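Local coordinates for protein nucleoporin nup120 (Schizosaccharomyces pombe, PDB 4GQ2) that serves as a structural constituent of the nuclear pore complex, the assembly through which cargo passes between nucleus and cytoplasm, at residues K819-K824 against K846-L851; T808-V813 against S875-L880; N524-P527 against T532-N535; T73-I78 against N538-I543; M414-I419 against T592-R597. All blocks are in the same frame, centred on the assembly; numbering follows the deposited sequence.

Interaction 1: residues K819-K824 against K846-L851; sequences KLFLFK and KALIYL
Phe821 drives its ring against the neighbouring helix, where Leu848 and Ile849 receive it. The far end of the ring does most of the touching: CZ of Phe821 lies 3.6 Å from CB of Leu848, while CE2 of Phe821 meets the CD1 methyl of Leu848 at 3.9 Å, the two side chains crossing at about a right angle. Nearer the root of the ring, Phe821 CD1 rests 3.9 Å from Ile849 CG1. Between these two footholds CE1 of Phe821 passes over the helix backbone, 3.7 Å from the carbonyl O of Leu848. The reach depends on chi1 of Phe821 (-172°), which sets CG opposite the backbone N and sends the ring straight across. This is helix-to-helix packing in the region of Nup120 assigned to HEAT repeats, joining the end of helix 812-822 to helix 840-852. Helix 826-832 fills in beside it: Tyr826 meets the Phe821 ring edge-to-face, and Cys829 touches both Ile849 and Leu820. Just past Phe821 the first helix stops in a Schellman motif, with Lys824 as the C-prime residue at positive phi and Lys824 N bonded to Phe821 O at 2.7 Å.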
# COMPACT_ATOMS: atom_id res chain seq x y z
N LYS A 819 13.00 11.83 -1.53
CA LYS A 819 12.74 11.96 -0.09
C LYS A 819 12.71 10.62 0.62
O LYS A 819 13.23 10.48 1.73
CB LYS A 819 11.44 12.72 0.17
CG LYS A 819 11.54 14.22 -0.03
CD LYS A 819 12.45 14.86 1.02
CE LYS A 819 12.42 16.37 0.94
NZ LYS A 819 12.68 16.87 -0.43
N LEU A 820 12.09 9.63 -0.02
CA LEU A 820 12.05 8.28 0.53
C LEU A 820 13.48 7.77 0.71
O LEU A 820 13.80 7.16 1.74
CB LEU A 820 11.24 7.33 -0.37
CG LEU A 820 9.71 7.45 -0.34
CD1 LEU A 820 9.06 6.63 -1.46
CD2 LEU A 820 9.17 7.00 1.01
N PHE A 821 14.32 8.05 -0.28
CA PHE A 821 15.71 7.65 -0.25
C PHE A 821 16.42 8.27 0.94
O PHE A 821 17.02 7.56 1.74
CB PHE A 821 16.42 7.99 -1.57
CG PHE A 821 17.80 7.43 -1.66
CD1 PHE A 821 18.00 6.11 -2.07
CD2 PHE A 821 18.91 8.20 -1.30
CE1 PHE A 821 19.28 5.58 -2.15
CE2 PHE A 821 20.19 7.67 -1.37
CZ PHE A 821 20.38 6.35 -1.80
N LEU A 822 16.32 9.59 1.06
CA LEU A 822 16.86 10.32 2.22
C LEU A 822 16.44 9.72 3.55
O LEU A 822 17.18 9.80 4.53
CB LEU A 822 16.45 11.80 2.17
CG LEU A 822 17.36 12.89 1.58
CD1 LEU A 822 18.65 12.38 0.95
CD2 LEU A 822 16.56 13.73 0.59
N PHE A 823 15.25 9.13 3.60
CA PHE A 823 14.74 8.50 4.82
C PHE A 823 15.01 7.00 4.84
O PHE A 823 14.46 6.27 5.66
CB PHE A 823 13.26 8.82 5.06
CG PHE A 823 13.05 10.15 5.73
CD1 PHE A 823 13.19 11.34 5.01
CD2 PHE A 823 12.72 10.22 7.08
CE1 PHE A 823 13.00 12.57 5.63
CE2 PHE A 823 12.54 11.45 7.71
CZ PHE A 823 12.68 12.63 6.98
N LYS A 824 15.87 6.56 3.92
CA LYS A 824 16.43 5.20 3.94
C LYS A 824 15.35 4.15 3.69
O LYS A 824 15.47 3.00 4.14
CB LYS A 824 17.21 4.94 5.24
CG LYS A 824 18.26 6.01 5.52
CD LYS A 824 19.17 5.65 6.69
CE LYS A 824 20.35 6.61 6.76
NZ LYS A 824 21.41 6.17 7.71
N LYS A 846 18.28 6.59 -9.62
CA LYS A 846 18.17 5.16 -9.97
C LYS A 846 19.46 4.43 -9.56
O LYS A 846 19.42 3.37 -8.96
CB LYS A 846 17.93 4.96 -11.46
CG LYS A 846 16.57 5.44 -11.95
CD LYS A 846 16.32 5.05 -13.40
CE LYS A 846 16.18 3.54 -13.57
NZ LYS A 846 15.60 3.18 -14.90
N ALA A 847 20.60 5.05 -9.86
CA ALA A 847 21.90 4.48 -9.53
C ALA A 847 22.12 4.31 -8.03
O ALA A 847 22.56 3.26 -7.57
CB ALA A 847 23.00 5.32 -10.16
N LEU A 848 21.80 5.35 -7.26
CA LEU A 848 21.90 5.27 -5.81
C LEU A 848 21.01 4.18 -5.21
O LEU A 848 21.41 3.49 -4.28
CB LEU A 848 21.56 6.60 -5.16
CG LEU A 848 22.41 7.83 -5.45
CD1 LEU A 848 21.74 8.99 -4.75
CD2 LEU A 848 23.84 7.66 -4.96
N ILE A 849 19.79 4.05 -5.73
CA ILE A 849 18.84 3.05 -5.25
C ILE A 849 19.40 1.65 -5.53
O ILE A 849 19.47 0.81 -4.63
CB ILE A 849 17.44 3.22 -5.90
CG1 ILE A 849 16.79 4.53 -5.45
CG2 ILE A 849 16.54 2.03 -5.56
CD1 ILE A 849 15.74 5.05 -6.42
N TYR A 850 19.82 1.40 -6.77
CA TYR A 850 20.44 0.12 -7.11
C TYR A 850 21.65 -0.13 -6.23
O TYR A 850 21.86 -1.26 -5.78
CB TYR A 850 20.88 0.06 -8.56
CG TYR A 850 19.77 -0.09 -9.57
CD1 TYR A 850 18.79 -1.07 -9.45
CD2 TYR A 850 19.75 0.73 -10.70
CE1 TYR A 850 17.79 -1.21 -10.40
CE2 TYR A 850 18.77 0.60 -11.65
CZ TYR A 850 17.79 -0.36 -11.50
OH TYR A 850 16.83 -0.44 -12.47
N LEU A 851 22.44 0.92 -5.98
CA LEU A 851 23.64 0.78 -5.18
C LEU A 851 23.26 0.26 -3.80
O LEU A 851 23.84 -0.72 -3.32
CB LEU A 851 24.39 2.10 -5.05
CG LEU A 851 25.88 2.15 -5.40
CD1 LEU A 851 26.55 3.31 -4.69
CD2 LEU A 851 26.60 0.84 -5.11

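Interaction 2: residues T808-V813 against S875-L880; sequences TENDLV and SQFAVL
Asn810 and Gln876 are where the two backbones draw nearest, yet their CA atoms stay 9.2 Å apart, so side chains alone bridge the gap. The setting is the alpha-helical part of the protein: Asp811 is the N-cap of helix 812-822, and residues 875-880 belong to the loop that leads into helix 881-889. Asn810, directly before the cap, has CG anti to its carbonyl carbon (chi1 -75°), which carries the amide to Phe877, coming to meet it from the opposite direction. ND2 of Asn810 sits 3.4 Å from CE2 of Phe877, and CG of Asn810 is 3.6 Å from CZ of the same ring. The amide is inclined to the ring at 52°, a slanting meeting and not a stack. An alanine in place of Asn810 is likely to leave the CE2 and CZ end of Phe877 without its cover from this side. Gln876 also approaches this amide, but the orientation of its own terminal group is doubtful. Glu815, one turn into the helix, touches both Asn810 and Gln876. Asp811 turns the other way, forming a salt bridge with Arg730 through OD1 and a weak capping bond from Val813 N to Asp811 OD2 (3.3 Å). Ile841 of helix 840-852 also packs on Phe877, and CB of Gln876 hangs 4.2 Å above one face of the Phe877 ring, offset toward the rim.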
# COMPACT_ATOMS: atom_id res chain seq x y z
N THR A 808 9.32 24.35 -16.03
CA THR A 808 10.27 24.68 -14.97
C THR A 808 10.29 23.70 -13.79
O THR A 808 11.34 23.50 -13.16
CB THR A 808 10.08 26.13 -14.46
OG1 THR A 808 10.46 26.22 -13.08
CG2 THR A 808 8.63 26.60 -14.60
N GLU A 809 9.15 23.09 -13.49
CA GLU A 809 9.03 22.19 -12.34
C GLU A 809 9.83 20.90 -12.47
O GLU A 809 10.09 20.41 -13.57
CB GLU A 809 7.56 21.87 -12.03
CG GLU A 809 7.06 22.39 -10.69
CD GLU A 809 7.26 23.88 -10.50
OE1 GLU A 809 6.29 24.64 -10.70
OE2 GLU A 809 8.38 24.30 -10.16
N ASN A 810 10.23 20.37 -11.32
CA ASN A 810 10.82 19.05 -11.24
C ASN A 810 9.73 17.99 -11.23
O ASN A 810 8.56 18.29 -10.96
CB ASN A 810 11.70 18.93 -9.99
CG ASN A 810 13.03 19.66 -10.14
OD1 ASN A 810 13.67 19.62 -11.19
ND2 ASN A 810 13.45 20.33 -9.07
N ASP A 811 10.11 16.76 -11.54
CA ASP A 811 9.18 15.66 -11.60
C ASP A 811 8.77 15.18 -10.22
O ASP A 811 9.61 14.99 -9.33
CB ASP A 811 9.80 14.50 -12.38
CG ASP A 811 8.76 13.52 -12.83
OD1 ASP A 811 7.90 13.91 -13.64
OD2 ASP A 811 8.80 12.36 -12.38
N LEU A 812 7.47 14.96 -10.06
CA LEU A 812 6.89 14.49 -8.80
C LEU A 812 7.44 13.13 -8.35
O LEU A 812 7.66 12.91 -7.15
CB LEU A 812 5.37 14.43 -8.94
CG LEU A 812 4.40 14.21 -7.77
CD1 LEU A 812 4.36 12.75 -7.32
CD2 LEU A 812 4.69 15.16 -6.62
N VAL A 813 7.68 12.22 -9.29
CA VAL A 813 8.24 10.91 -8.96
C VAL A 813 9.63 11.10 -8.35
O VAL A 813 9.93 10.55 -7.30
CB VAL A 813 8.32 9.97 -10.17
CG1 VAL A 813 9.04 8.69 -9.82
CG2 VAL A 813 6.92 9.64 -10.68
N SER A 875 19.45 23.47 -5.52
CA SER A 875 19.25 23.45 -4.07
C SER A 875 18.28 22.37 -3.58
O SER A 875 18.42 21.88 -2.45
CB SER A 875 18.77 24.81 -3.59
OG SER A 875 17.54 25.15 -4.20
N GLN A 876 17.33 22.00 -4.43
CA GLN A 876 16.15 21.22 -4.02
C GLN A 876 16.39 19.79 -3.52
O GLN A 876 15.64 19.29 -2.67
CB GLN A 876 15.11 21.20 -5.15
CG GLN A 876 13.70 20.92 -4.66
CD GLN A 876 12.74 20.54 -5.77
OE1 GLN A 876 12.26 19.40 -5.83
NE2 GLN A 876 12.43 21.49 -6.64
N PHE A 877 17.42 19.14 -4.07
CA PHE A 877 17.68 17.73 -3.80
C PHE A 877 18.93 17.53 -2.95
O PHE A 877 20.05 17.73 -3.42
CB PHE A 877 17.83 16.94 -5.10
CG PHE A 877 16.67 17.10 -6.04
CD1 PHE A 877 15.48 16.40 -5.83
CD2 PHE A 877 16.76 17.94 -7.14
CE1 PHE A 877 14.41 16.54 -6.70
CE2 PHE A 877 15.70 18.07 -8.02
CZ PHE A 877 14.52 17.37 -7.80
N ALA A 878 18.72 17.11 -1.71
CA ALA A 878 19.81 16.87 -0.78
C ALA A 878 20.72 15.70 -1.17
O ALA A 878 21.81 15.58 -0.64
CB ALA A 878 19.26 16.66 0.62
N VAL A 879 20.28 14.83 -2.09
CA VAL A 879 21.16 13.76 -2.59
C VAL A 879 22.33 14.32 -3.38
O VAL A 879 23.32 13.64 -3.59
CB VAL A 879 20.44 12.68 -3.46
CG1 VAL A 879 19.60 11.76 -2.60
CG2 VAL A 879 19.60 13.32 -4.57
N LEU A 880 22.22 15.58 -3.82
CA LEU A 880 23.25 16.23 -4.62
C LEU A 880 24.36 16.87 -3.78
O LEU A 880 25.35 17.34 -4.33
CB LEU A 880 22.64 17.27 -5.57
CG LEU A 880 21.60 16.82 -6.60
CD1 LEU A 880 21.28 17.95 -7.57
CD2 LEU A 880 22.08 15.60 -7.37

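Interaction 3: residues N524-P527 against T532-N535; sequences NFDP and TYIN
Asn524 and Tyr533 exchange a pair of backbone hydrogen bonds, from Asn524 N to Tyr533 O (2.9 Å, 165° at the hydrogen) and from Tyr533 N to Asn524 O (2.7 Å, more bent at 143°). The carbonyl of Asn524 also takes a CA-H···O contact from Thr532 CA at 3.3 Å. On the face that carries the Asn524 and Tyr533 side chains, Asn524 OD1 comes within 3.0 Å of Asn535 ND2. Each amide has a firmer partner outside: Val62 N donates to Asn524 OD1, and Asn535 ND2 bonds to Ser522 OG. The two strands form an antiparallel hairpin, 520-525 with 532-536, in a sheet of the beta-propeller domain. As the chain leaves this pairing, Asp526, its CG anti to the backbone N (chi1 -178°), runs alongside Tyr533, and Asp526 CB meets the ring edge in plane, 3.8 Å from Tyr533 CE1. The carboxylate beyond is held by Asn529 and Thr73, while Tyr533 OH reaches Val89 O, just past strand 83-88 of the adjacent sheet. On the opposite face sits the non-hydrogen-bonded pair Phe525 and Thr532, whose CA atoms are only 4.0 Å apart. There Thr532 CB approaches the edge of the Phe525 ring, 4.2 Å from CD1, and His292 meets that ring.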
# COMPACT_ATOMS: atom_id res chain seq x y z
N ASN A 524 -19.38 14.37 17.13
CA ASN A 524 -18.86 15.52 17.88
C ASN A 524 -18.27 16.56 16.96
O ASN A 524 -17.38 16.25 16.16
CB ASN A 524 -17.75 15.10 18.86
CG ASN A 524 -18.22 14.11 19.90
OD1 ASN A 524 -18.01 12.91 19.76
ND2 ASN A 524 -18.86 14.62 20.96
N PHE A 525 -18.76 17.79 17.08
CA PHE A 525 -18.15 18.91 16.39
C PHE A 525 -16.95 19.34 17.21
O PHE A 525 -17.03 19.48 18.43
CB PHE A 525 -19.14 20.07 16.24
CG PHE A 525 -18.57 21.27 15.52
CD1 PHE A 525 -18.46 21.27 14.13
CD2 PHE A 525 -18.15 22.39 16.22
CE1 PHE A 525 -17.94 22.37 13.45
CE2 PHE A 525 -17.63 23.49 15.56
CZ PHE A 525 -17.52 23.48 14.17
N ASP A 526 -15.82 19.50 16.53
CA ASP A 526 -14.61 20.01 17.15
C ASP A 526 -14.44 21.43 16.66
O ASP A 526 -14.22 21.65 15.46
CB ASP A 526 -13.41 19.14 16.77
CG ASP A 526 -12.12 19.59 17.44
OD1 ASP A 526 -12.15 20.50 18.30
OD2 ASP A 526 -11.06 19.03 17.10
N PRO A 527 -14.58 22.41 17.57
CA PRO A 527 -14.41 23.82 17.20
C PRO A 527 -12.94 24.20 17.04
O PRO A 527 -12.63 25.12 16.27
CB PRO A 527 -15.04 24.57 18.38
CG PRO A 527 -14.91 23.64 19.54
CD PRO A 527 -14.96 22.24 18.98
N THR A 532 -16.19 17.90 12.20
CA THR A 532 -17.14 17.08 12.93
C THR A 532 -16.79 15.59 12.81
O THR A 532 -16.84 14.99 11.73
CB THR A 532 -18.61 17.35 12.54
OG1 THR A 532 -19.40 16.18 12.80
CG2 THR A 532 -18.73 17.69 11.08
N TYR A 533 -16.43 15.01 13.95
CA TYR A 533 -16.09 13.60 14.06
C TYR A 533 -17.35 12.76 14.09
O TYR A 533 -18.34 13.14 14.71
CB TYR A 533 -15.28 13.35 15.33
CG TYR A 533 -13.87 13.90 15.30
CD1 TYR A 533 -13.61 15.23 15.63
CD2 TYR A 533 -12.79 13.08 14.98
CE1 TYR A 533 -12.32 15.73 15.61
CE2 TYR A 533 -11.50 13.57 14.96
CZ TYR A 533 -11.26 14.90 15.27
OH TYR A 533 -9.98 15.39 15.26
N ILE A 534 -17.30 11.61 13.42
CA ILE A 534 -18.37 10.63 13.43
C ILE A 534 -17.82 9.36 14.06
O ILE A 534 -16.84 8.80 13.56
CB ILE A 534 -18.85 10.30 12.01
CG1 ILE A 534 -19.36 11.56 11.30
CG2 ILE A 534 -19.93 9.24 12.04
CD1 ILE A 534 -19.32 11.47 9.79
N ASN A 535 -18.46 8.90 15.13
CA ASN A 535 -17.94 7.76 15.89
C ASN A 535 -18.72 6.48 15.68
O ASN A 535 -19.89 6.38 16.08
CB ASN A 535 -17.87 8.11 17.38
CG ASN A 535 -17.00 9.32 17.64
OD1 ASN A 535 -15.83 9.34 17.27
ND2 ASN A 535 -17.59 10.36 18.25

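Interaction 4: residues T73-I78 against N538-I543; sequences TLRWSI and NKVAFI
Arg75 reaches out from strand 73-79 and lays its guanidinium beside Lys539 and Val540 of strand 539-544, spanning two segments whose nearest CA atoms, those of Arg75 and Val540, are 8.2 Å apart. Of the hydrogen bonds, the one that spans this gap runs from Arg75 NH1 to Lys539 O at 3.2 Å. It is fairly straight at the hydrogen (156°), but the nitrogen stands above the carbonyl plane, 51° out of it. On its own strand the group is gripped side-on: NE of Arg75 is 2.9 Å from Ser77 OG, and NH2 of Arg75 lies at the same 2.9 Å from that hydroxyl oxygen. A weak bond from Arg75 NE to Trp76 O adds to this. The bend at chi2 (71°) turns the chain along its own strand toward Ser77 and brings NE within range. Further acceptors come from the second sheet, Tyr536 O for NH2 and, weakly, Asn535 OD1 for NH1, so each nitrogen of this buried cation has a partner. The apolar share is small: Val540 CG1 touches Arg75 NH1 at 3.7 Å, and Ile12 packs on both residues. A leucine in place of Arg75 would probably leave the carbonyls of Lys539 and Tyr536 without this donor and remove one polar tie between the sheets. As for ionic pairing, Lys539 turns its amine away, to Asp514 and Asp518. Such side-chain bridging between neighbouring sheets that share no backbone pairing is consistent with adjacent blades of the beta-propeller.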
# COMPACT_ATOMS: atom_id res chain seq x y z
N THR A 73 -7.27 16.29 20.92
CA THR A 73 -8.57 15.75 20.57
C THR A 73 -8.52 14.23 20.71
O THR A 73 -7.78 13.55 20.01
CB THR A 73 -9.00 16.17 19.14
OG1 THR A 73 -8.91 17.59 19.02
CG2 THR A 73 -10.42 15.74 18.86
N LEU A 74 -9.29 13.72 21.66
CA LEU A 74 -9.18 12.33 22.08
C LEU A 74 -10.44 11.53 21.81
O LEU A 74 -11.55 11.97 22.11
CB LEU A 74 -8.83 12.26 23.57
CG LEU A 74 -7.54 12.97 24.00
CD1 LEU A 74 -7.39 12.91 25.52
CD2 LEU A 74 -6.31 12.38 23.31
N ARG A 75 -10.25 10.34 21.25
CA ARG A 75 -11.37 9.48 20.97
C ARG A 75 -11.39 8.30 21.93
O ARG A 75 -10.44 7.50 21.98
CB ARG A 75 -11.33 9.02 19.51
CG ARG A 75 -12.06 7.72 19.21
CD ARG A 75 -13.57 7.84 19.30
NE ARG A 75 -14.15 6.50 19.30
CZ ARG A 75 -14.72 5.92 18.26
NH1 ARG A 75 -14.84 6.57 17.11
NH2 ARG A 75 -15.18 4.67 18.36
N TRP A 76 -12.47 8.21 22.70
CA TRP A 76 -12.65 7.13 23.66
C TRP A 76 -13.66 6.15 23.16
O TRP A 76 -14.60 6.52 22.45
CB TRP A 76 -13.08 7.66 25.03
CG TRP A 76 -14.38 8.45 25.02
CD1 TRP A 76 -14.54 9.81 24.79
CD2 TRP A 76 -15.74 7.94 25.27
NE1 TRP A 76 -15.86 10.17 24.88
CE2 TRP A 76 -16.63 9.11 25.17
CE3 TRP A 76 -16.28 6.70 25.57
CZ2 TRP A 76 -18.01 9.00 25.35
CZ3 TRP A 76 -17.67 6.60 25.75
CH2 TRP A 76 -18.52 7.72 25.64
N SER A 77 -13.47 4.89 23.53
CA SER A 77 -14.43 3.85 23.19
C SER A 77 -14.49 2.90 24.38
O SER A 77 -13.51 2.76 25.12
CB SER A 77 -13.99 3.11 21.92
OG SER A 77 -13.75 4.02 20.84
N ILE A 78 -15.64 2.26 24.57
CA ILE A 78 -15.80 1.27 25.64
C ILE A 78 -16.34 -0.05 25.11
O ILE A 78 -17.22 -0.07 24.24
CB ILE A 78 -16.64 1.80 26.82
CG1 ILE A 78 -18.04 2.27 26.36
CG2 ILE A 78 -15.89 2.90 27.57
CD1 ILE A 78 -18.93 2.73 27.50
N ASN A 538 -16.11 0.74 15.66
CA ASN A 538 -14.67 0.47 15.55
C ASN A 538 -13.94 1.33 14.51
O ASN A 538 -12.88 0.95 14.00
CB ASN A 538 -14.34 -1.05 15.42
CG ASN A 538 -14.53 -1.61 14.01
OD1 ASN A 538 -14.03 -2.70 13.70
ND2 ASN A 538 -15.23 -0.88 13.15
N LYS A 539 -14.52 2.49 14.22
CA LYS A 539 -14.01 3.43 13.23
C LYS A 539 -14.33 4.88 13.64
O LYS A 539 -15.36 5.12 14.27
CB LYS A 539 -14.61 3.12 11.85
CG LYS A 539 -14.32 1.72 11.33
CD LYS A 539 -14.97 1.47 9.98
CE LYS A 539 -14.68 0.07 9.46
NZ LYS A 539 -15.54 -0.98 10.08
N VAL A 540 -13.43 5.80 13.30
CA VAL A 540 -13.67 7.25 13.38
C VAL A 540 -13.76 7.78 11.97
O VAL A 540 -13.08 7.29 11.07
CB VAL A 540 -12.48 8.07 13.96
CG1 VAL A 540 -12.98 9.03 15.04
CG2 VAL A 540 -11.37 7.19 14.48
N ALA A 541 -14.57 8.82 11.78
CA ALA A 541 -14.72 9.43 10.48
C ALA A 541 -14.97 10.92 10.62
O ALA A 541 -15.20 11.43 11.72
CB ALA A 541 -15.85 8.75 9.73
N PHE A 542 -14.88 11.64 9.50
CA PHE A 542 -15.34 13.02 9.44
C PHE A 542 -16.06 13.32 8.15
O PHE A 542 -15.86 12.64 7.15
CB PHE A 542 -14.22 14.05 9.66
CG PHE A 542 -12.85 13.46 9.74
CD1 PHE A 542 -12.16 13.09 8.59
CD2 PHE A 542 -12.24 13.28 10.97
CE1 PHE A 542 -10.88 12.54 8.68
CE2 PHE A 542 -10.97 12.74 11.06
CZ PHE A 542 -10.29 12.37 9.91
N ILE A 543 -16.91 14.34 8.20
CA ILE A 543 -17.69 14.76 7.04
C ILE A 543 -16.79 15.53 6.07
O ILE A 543 -15.84 16.20 6.49
CB ILE A 543 -18.92 15.60 7.47
CG1 ILE A 543 -19.80 14.78 8.41
CG2 ILE A 543 -19.73 16.05 6.27
CD1 ILE A 543 -20.86 15.59 9.14

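Interaction 5: residues M414-I419 against T592-R597; sequences MSSGDI and TLSEIR
Ser415 approaches Glu595 with 6.0 Å between their CA atoms, where a tight turn leans on the flank of helix 590-605. The turn is type I, from Met414 to Gly417, closed by Gly417 N to Met414 O at 2.8 Å, and it puts Ser415 and Ser416 at its two central positions, facing Ser594 on the helix. The hydroxyl of Ser594, opposite its backbone N (chi1 177°), stands between them: Ser416 OG is hydrogen-bonded to Ser594 OG at 2.7 Å, with either as donor, and Ser415 OG lies 2.5 Å from Ser594 OG, too short to be taken at face value and so doubtful as a bond. A water molecule reinforces the join at backbone level, donating to Ser594 O at 2.7 Å and, weakly, to Ser415 O. The contact thus ties the loop before helix 419-428 to the helical part of the chain. The same loop also meets another protein chain, which packs on Met414 and Ser415 and hydrogen-bonds to Asp418. Asn413 OD1, a second partner of Ser415 OG, can only accept, so Ser415 probably gives its proton there and keeps its oxygen as an acceptor, while the direction between Ser416 and Ser594 stays open.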
# COMPACT_ATOMS: atom_id res chain seq x y z
N MET A 414 -0.50 -12.34 -16.03
CA MET A 414 0.07 -12.03 -14.72
C MET A 414 0.35 -10.54 -14.46
O MET A 414 1.04 -10.21 -13.50
CB MET A 414 1.32 -12.88 -14.43
CG MET A 414 1.06 -14.39 -14.35
SD MET A 414 0.21 -14.93 -12.84
CE MET A 414 -1.46 -15.24 -13.44
N SER A 415 -0.20 -9.66 -15.30
CA SER A 415 -0.02 -8.20 -15.15
C SER A 415 -0.32 -7.67 -13.75
O SER A 415 0.37 -6.78 -13.28
CB SER A 415 -0.84 -7.42 -16.17
OG SER A 415 -2.22 -7.70 -16.01
N SER A 416 -1.32 -8.24 -13.08
CA SER A 416 -1.59 -7.94 -11.67
C SER A 416 -1.38 -9.16 -10.75
O SER A 416 -1.90 -9.20 -9.63
CB SER A 416 -3.01 -7.39 -11.50
OG SER A 416 -3.10 -6.06 -12.02
N GLY A 417 -0.63 -10.15 -11.23
CA GLY A 417 -0.32 -11.33 -10.43
C GLY A 417 -1.43 -12.36 -10.40
O GLY A 417 -2.39 -12.27 -11.18
N ASP A 418 -1.31 -13.33 -9.50
CA ASP A 418 -2.24 -14.46 -9.46
C ASP A 418 -3.26 -14.32 -8.33
O ASP A 418 -3.31 -13.28 -7.66
CB ASP A 418 -1.46 -15.78 -9.34
CG ASP A 418 -2.11 -16.94 -10.11
OD1 ASP A 418 -3.35 -16.94 -10.32
OD2 ASP A 418 -1.37 -17.87 -10.50
N ILE A 419 -4.07 -15.36 -8.13
CA ILE A 419 -5.23 -15.34 -7.23
C ILE A 419 -4.91 -14.83 -5.83
O ILE A 419 -5.60 -13.95 -5.32
CB ILE A 419 -5.89 -16.74 -7.15
CG1 ILE A 419 -6.40 -17.16 -8.53
CG2 ILE A 419 -7.05 -16.77 -6.16
CD1 ILE A 419 -6.81 -18.61 -8.62
N THR A 592 -9.10 -7.35 -18.36
CA THR A 592 -8.74 -6.46 -19.47
C THR A 592 -8.10 -5.18 -18.93
O THR A 592 -7.10 -4.72 -19.47
CB THR A 592 -9.97 -6.11 -20.35
OG1 THR A 592 -10.53 -7.32 -20.90
CG2 THR A 592 -9.58 -5.20 -21.50
N LEU A 593 -8.68 -4.63 -17.86
CA LEU A 593 -8.17 -3.40 -17.24
C LEU A 593 -6.74 -3.58 -16.76
O LEU A 593 -5.91 -2.67 -16.87
CB LEU A 593 -9.03 -2.99 -16.05
CG LEU A 593 -10.29 -2.19 -16.38
CD1 LEU A 593 -11.01 -1.76 -15.10
CD2 LEU A 593 -9.93 -0.97 -17.23
N SER A 594 -6.47 -4.77 -16.24
CA SER A 594 -5.16 -5.09 -15.69
C SER A 594 -4.13 -5.12 -16.81
O SER A 594 -2.98 -4.72 -16.62
CB SER A 594 -5.24 -6.42 -14.93
OG SER A 594 -3.97 -6.80 -14.45
N GLU A 595 -4.55 -5.58 -17.99
CA GLU A 595 -3.68 -5.62 -19.16
C GLU A 595 -3.45 -4.22 -19.73
O GLU A 595 -2.35 -3.89 -20.18
CB GLU A 595 -4.25 -6.55 -20.24
CG GLU A 595 -4.27 -8.02 -19.82
CD GLU A 595 -4.68 -8.96 -20.93
OE1 GLU A 595 -5.89 -9.08 -21.21
OE2 GLU A 595 -3.77 -9.60 -21.52
N ILE A 596 -4.51 -3.40 -19.69
CA ILE A 596 -4.46 -2.03 -20.17
C ILE A 596 -3.49 -1.18 -19.34
O ILE A 596 -2.67 -0.42 -19.89
CB ILE A 596 -5.87 -1.42 -20.22
CG1 ILE A 596 -6.61 -1.94 -21.46
CG2 ILE A 596 -5.82 0.10 -20.23
CD1 ILE A 596 -8.10 -1.66 -21.47
N ARG A 597 -3.55 -1.34 -18.02
CA ARG A 597 -2.69 -0.56 -17.13
C ARG A 597 -1.22 -0.96 -17.27
O ARG A 597 -0.33 -0.12 -17.15
CB ARG A 597 -3.19 -0.65 -15.69
CG ARG A 597 -4.57 -0.02 -15.55
CD ARG A 597 -5.16 -0.17 -14.16
NE ARG A 597 -6.40 0.59 -14.09
CZ ARG A 597 -7.43 0.32 -13.30
NH1 ARG A 597 -7.39 -0.71 -12.47
NH2 ARG A 597 -8.51 1.09 -13.34
O HOH W 1 -1.67 -4.58 -14.25

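Followed from the N terminus, the chain opens interaction 4 at 73-78 and interaction 5 at 414-419 before either is closed. Interaction 3, a short hairpin, opens and closes inside both. Interaction 4 then closes at 538-543, bringing together propeller strands 460 residues apart and touching interaction 3. Interaction 5 closes later at 592-597, so these two cross; it joins the loop before helix 419-428 to helix 590-605. In the helical part near the C terminus, interaction 2 opens at 808-813 and closes at 875-880 around the nested interaction 1, which lies in the HEAT-repeat range. Both use helix 812-822 and meet at Val879. The centre of interaction 1 lies about 40 Å from that of interaction 3.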